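Shikimate dehydrogenase (NADP(+)) (Thermotoga maritima, PDB 3U62) probably catalyses the reversible NADPH-linked reduction of 3-dehydroshikimate to shikimate, a step in the chorismate pathway that leads to the aromatic amino acids. Local coordinates at residues Asp134-Asn139 / Lys153-Asp158. Numbering follows the deposited sequence.
With SO4 (sulfate ion), chain E.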
ATOM      1  N   ASP A 134       3.383  19.950  -2.730  1.00 11.08           N
ATOM      2  CA  ASP A 134       2.323  20.103  -3.720  1.00 11.62           C
ATOM      3  C   ASP A 134       1.751  18.743  -4.112  1.00 10.16           C
ATOM      4  O   ASP A 134       2.264  18.076  -5.017  1.00 10.54           O
ATOM      5  CB  ASP A 134       2.863  20.846  -4.946  1.00 12.87           C
ATOM      6  CG  ASP A 134       1.796  21.652  -5.669  1.00 18.17           C
ATOM      7  OD1 ASP A 134       0.612  21.603  -5.269  1.00 20.36           O
ATOM      8  OD2 ASP A 134       2.147  22.341  -6.649  1.00 21.14           O
ATOM      9  N   ILE A 135       0.691  18.337  -3.417  1.00  8.36           N
ATOM     10  CA  ILE A 135       0.070  17.032  -3.632  1.00  8.47           C
ATOM     11  C   ILE A 135      -1.371  17.194  -4.110  1.00  8.64           C
ATOM     12  O   ILE A 135      -2.185  17.857  -3.460  1.00 10.07           O
ATOM     13  CB  ILE A 135       0.121  16.145  -2.357  1.00  8.77           C
ATOM     14  CG1 ILE A 135       1.565  15.991  -1.865  1.00  9.17           C
ATOM     15  CG2 ILE A 135      -0.498  14.768  -2.629  1.00  9.93           C
ATOM     16  CD1 ILE A 135       1.698  15.534  -0.420  1.00 10.73           C
ATOM     17  N   TRP A 136      -1.666  16.587  -5.257  1.00  8.74           N
ATOM     18  CA  TRP A 136      -2.993  16.635  -5.853  1.00  8.08           C
ATOM     19  C   TRP A 136      -3.606  15.244  -5.865  1.00  7.63           C
ATOM     20  O   TRP A 136      -3.104  14.337  -6.533  1.00  9.04           O
ATOM     21  CB  TRP A 136      -2.932  17.180  -7.283  1.00  9.27           C
ATOM     22  CG  TRP A 136      -2.271  18.524  -7.429  1.00  9.03           C
ATOM     23  CD1 TRP A 136      -2.133  19.486  -6.464  1.00 11.24           C
ATOM     24  CD2 TRP A 136      -1.691  19.069  -8.621  1.00  9.17           C
ATOM     25  NE1 TRP A 136      -1.486  20.582  -6.977  1.00 12.03           N
ATOM     26  CE2 TRP A 136      -1.205  20.356  -8.299  1.00 10.56           C
ATOM     27  CE3 TRP A 136      -1.527  18.590  -9.930  1.00 11.11           C
ATOM     28  CZ2 TRP A 136      -0.569  21.175  -9.238  1.00 11.33           C
ATOM     29  CZ3 TRP A 136      -0.893  19.404 -10.863  1.00 12.72           C
ATOM     30  CH2 TRP A 136      -0.423  20.683 -10.511  1.00 12.10           C
ATOM     31  N   VAL A 137      -4.689  15.080  -5.116  1.00  7.29           N
ATOM     32  CA  VAL A 137      -5.408  13.816  -5.067  1.00  6.81           C
ATOM     33  C   VAL A 137      -6.487  13.800  -6.146  1.00  7.93           C
ATOM     34  O   VAL A 137      -7.255  14.753  -6.284  1.00  9.51           O
ATOM     35  CB  VAL A 137      -6.029  13.565  -3.669  1.00  7.98           C
ATOM     36  CG1 VAL A 137      -6.912  12.320  -3.670  1.00 10.39           C
ATOM     37  CG2 VAL A 137      -4.939  13.437  -2.618  1.00 10.89           C
ATOM     38  N   VAL A 138      -6.519  12.719  -6.918  1.00  7.32           N
ATOM     39  CA  VAL A 138      -7.557  12.500  -7.917  1.00  7.95           C
ATOM     40  C   VAL A 138      -8.269  11.204  -7.554  1.00  8.35           C
ATOM     41  O   VAL A 138      -7.668  10.129  -7.600  1.00  8.88           O
ATOM     42  CB  VAL A 138      -6.965  12.410  -9.346  1.00  9.32           C
ATOM     43  CG1 VAL A 138      -8.061  12.187 -10.374  1.00 11.18           C
ATOM     44  CG2 VAL A 138      -6.183  13.669  -9.680  1.00 10.73           C
ATOM     45  N   ASN A 139      -9.539  11.302  -7.174  1.00  9.14           N
ATOM     46  CA  ASN A 139     -10.271  10.120  -6.724  1.00  9.13           C
ATOM     47  C   ASN A 139     -11.695   9.998  -7.273  1.00  9.50           C
ATOM     48  O   ASN A 139     -12.183  10.884  -7.979  1.00 10.90           O
ATOM     49  CB  ASN A 139     -10.245  10.011  -5.192  1.00 10.03           C
ATOM     50  CG  ASN A 139     -11.310  10.858  -4.522  1.00 11.20           C
ATOM     51  OD1 ASN A 139     -11.418  12.062  -4.765  1.00 13.50           O
ATOM     52  ND2 ASN A 139     -12.104  10.228  -3.662  1.00 10.06           N
ATOM     53  N   LYS A 153      -4.846  19.111  -2.588  1.00 11.42           N
ATOM     54  CA  LYS A 153      -5.941  19.531  -3.454  1.00 11.94           C
ATOM     55  C   LYS A 153      -6.640  18.277  -3.963  1.00 12.09           C
ATOM     56  O   LYS A 153      -5.995  17.243  -4.165  1.00 13.37           O
ATOM     57  CB  LYS A 153      -5.431  20.388  -4.613  1.00 14.32           C
ATOM     58  CG  LYS A 153      -4.880  21.737  -4.172  1.00 17.46           C
ATOM     59  CD  LYS A 153      -4.503  22.608  -5.353  1.00 23.47           C
ATOM     60  CE  LYS A 153      -3.990  23.965  -4.887  1.00 27.13           C
ATOM     61  NZ  LYS A 153      -3.702  24.879  -6.028  1.00 30.47           N
ATOM     62  N   ILE A 154      -7.953  18.360  -4.156  1.00 11.74           N
ATOM     63  CA  ILE A 154      -8.742  17.187  -4.532  1.00 11.25           C
ATOM     64  C   ILE A 154      -9.493  17.412  -5.846  1.00 11.19           C
ATOM     65  O   ILE A 154     -10.175  18.424  -6.024  1.00 12.98           O
ATOM     66  CB  ILE A 154      -9.711  16.755  -3.393  1.00 12.25           C
ATOM     67  CG1 ILE A 154      -8.932  16.501  -2.094  1.00 15.02           C
ATOM     68  CG2 ILE A 154     -10.483  15.487  -3.788  1.00 14.66           C
ATOM     69  CD1 ILE A 154      -9.781  16.506  -0.832  1.00 21.47           C
ATOM     70  N   PHE A 155      -9.346  16.451  -6.758  1.00 11.58           N
ATOM     71  CA  PHE A 155      -9.949  16.504  -8.086  1.00 11.40           C
ATOM     72  C   PHE A 155     -10.690  15.201  -8.379  1.00 11.54           C
ATOM     73  O   PHE A 155     -10.412  14.171  -7.761  1.00 11.36           O
ATOM     74  CB  PHE A 155      -8.869  16.732  -9.150  1.00 12.84           C
ATOM     75  CG  PHE A 155      -8.041  17.966  -8.924  1.00 13.33           C
ATOM     76  CD1 PHE A 155      -6.803  17.883  -8.293  1.00 14.60           C
ATOM     77  CD2 PHE A 155      -8.497  19.213  -9.343  1.00 16.17           C
ATOM     78  CE1 PHE A 155      -6.032  19.023  -8.080  1.00 15.00           C
ATOM     79  CE2 PHE A 155      -7.735  20.359  -9.134  1.00 18.12           C
ATOM     80  CZ  PHE A 155      -6.498  20.264  -8.502  1.00 17.59           C
ATOM     81  N   SER A 156     -11.633  15.251  -9.316  1.00 12.80           N
ATOM     82  CA  SER A 156     -12.350  14.054  -9.755  1.00 12.14           C
ATOM     83  C   SER A 156     -11.592  13.356 -10.885  1.00 13.43           C
ATOM     84  O   SER A 156     -10.723  13.959 -11.520  1.00 11.94           O
ATOM     85  CB  SER A 156     -13.779  14.401 -10.173  1.00 14.61           C
ATOM     86  OG  SER A 156     -13.804  15.533 -11.030  1.00 18.03           O
ATOM     87  N   LEU A 157     -11.927  12.090 -11.136  1.00 13.90           N
ATOM     88  CA  LEU A 157     -11.178  11.255 -12.083  1.00 14.23           C
ATOM     89  C   LEU A 157     -11.222  11.753 -13.532  1.00 14.79           C
ATOM     90  O   LEU A 157     -10.306  11.466 -14.314  1.00 13.85           O
ATOM     91  CB  LEU A 157     -11.632   9.791 -12.001  1.00 15.20           C
ATOM     92  CG  LEU A 157     -10.683   8.715 -12.541  1.00 16.14           C
ATOM     93  CD1 LEU A 157      -9.477   8.506 -11.631  1.00 18.83           C
ATOM     94  CD2 LEU A 157     -11.422   7.404 -12.762  1.00 17.32           C
ATOM     95  N   ASP A 158     -12.272  12.497 -13.886  1.00 15.68           N
ATOM     96  CA  ASP A 158     -12.358  13.102 -15.223  1.00 16.14           C
ATOM     97  C   ASP A 158     -11.299  14.190 -15.431  1.00 16.12           C
ATOM     98  O   ASP A 158     -10.997  14.562 -16.567  1.00 14.85           O
ATOM     99  CB  ASP A 158     -13.754  13.675 -15.474  1.00 18.69           C
ATOM    100  CG  ASP A 158     -14.171  14.681 -14.420  1.00 21.20           C
ATOM    101  OD1 ASP A 158     -14.403  14.267 -13.267  1.00 22.86           O
ATOM    102  OD2 ASP A 158     -14.276  15.880 -14.749  1.00 25.00           O
TER
HETATM  103  S   SO4 E 503     -11.370   6.275  -4.567  1.00 11.97           S
HETATM  104  O1  SO4 E 503     -12.210   5.094  -4.749  1.00 17.79           O
HETATM  105  O2  SO4 E 503     -12.171   7.360  -4.000  1.00 17.66           O
HETATM  106  O3  SO4 E 503     -10.836   6.696  -5.858  1.00 12.01           O
HETATM  107  O4  SO4 E 503     -10.265   5.954  -3.666  1.00 17.78           O
HETATM  108  O   HOH W   1     -14.090  10.967  -9.977  1.00 25.17           O
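F155 turns the edge of its ring toward the five-membered ring of W136, the two planes inclined at 77°, and its CE1 lies 3.7 Å from W136 CB. On the same face of the sheet the extended chain of K153 runs beside the indole, its CB 3.9 Å from W136 CD1. CG1 of V138, anti to the backbone N (chi1 -180°), reaches L157 CD1 at 4.1 Å, while CG2 leans on F155 CB; V163 of helix 160-165 packs against both V138 and F155. Beneath these side chains four backbone hydrogen bonds join the parallel strands, K153 N to I135 O, V137 N to K153 O, F155 N to V137 O and N139 N to F155 O. Past the last of them a water bridges N139 O and L157 N, at 2.8 and 2.7 Å. At the polar end N139 ND2 donates to sulfate O2 at 2.9 Å, and OD1 rests 3.7 Å from I154 CG2. An alanine at N139 would probably cost the anion one of its donors, the side-chain amide, and open a gap beside I154. The sulfate, probably from the crystallisation liquor, is also hydrogen-bonded by A116 N, R140 N and T141 OG1, among residues predicted to bind NADP(+), next to the glycine-rich turn. Strand 135-139, helix 142-146 and edge strand 153-156 form a beta-alpha-beta unit of the Rossmann fold.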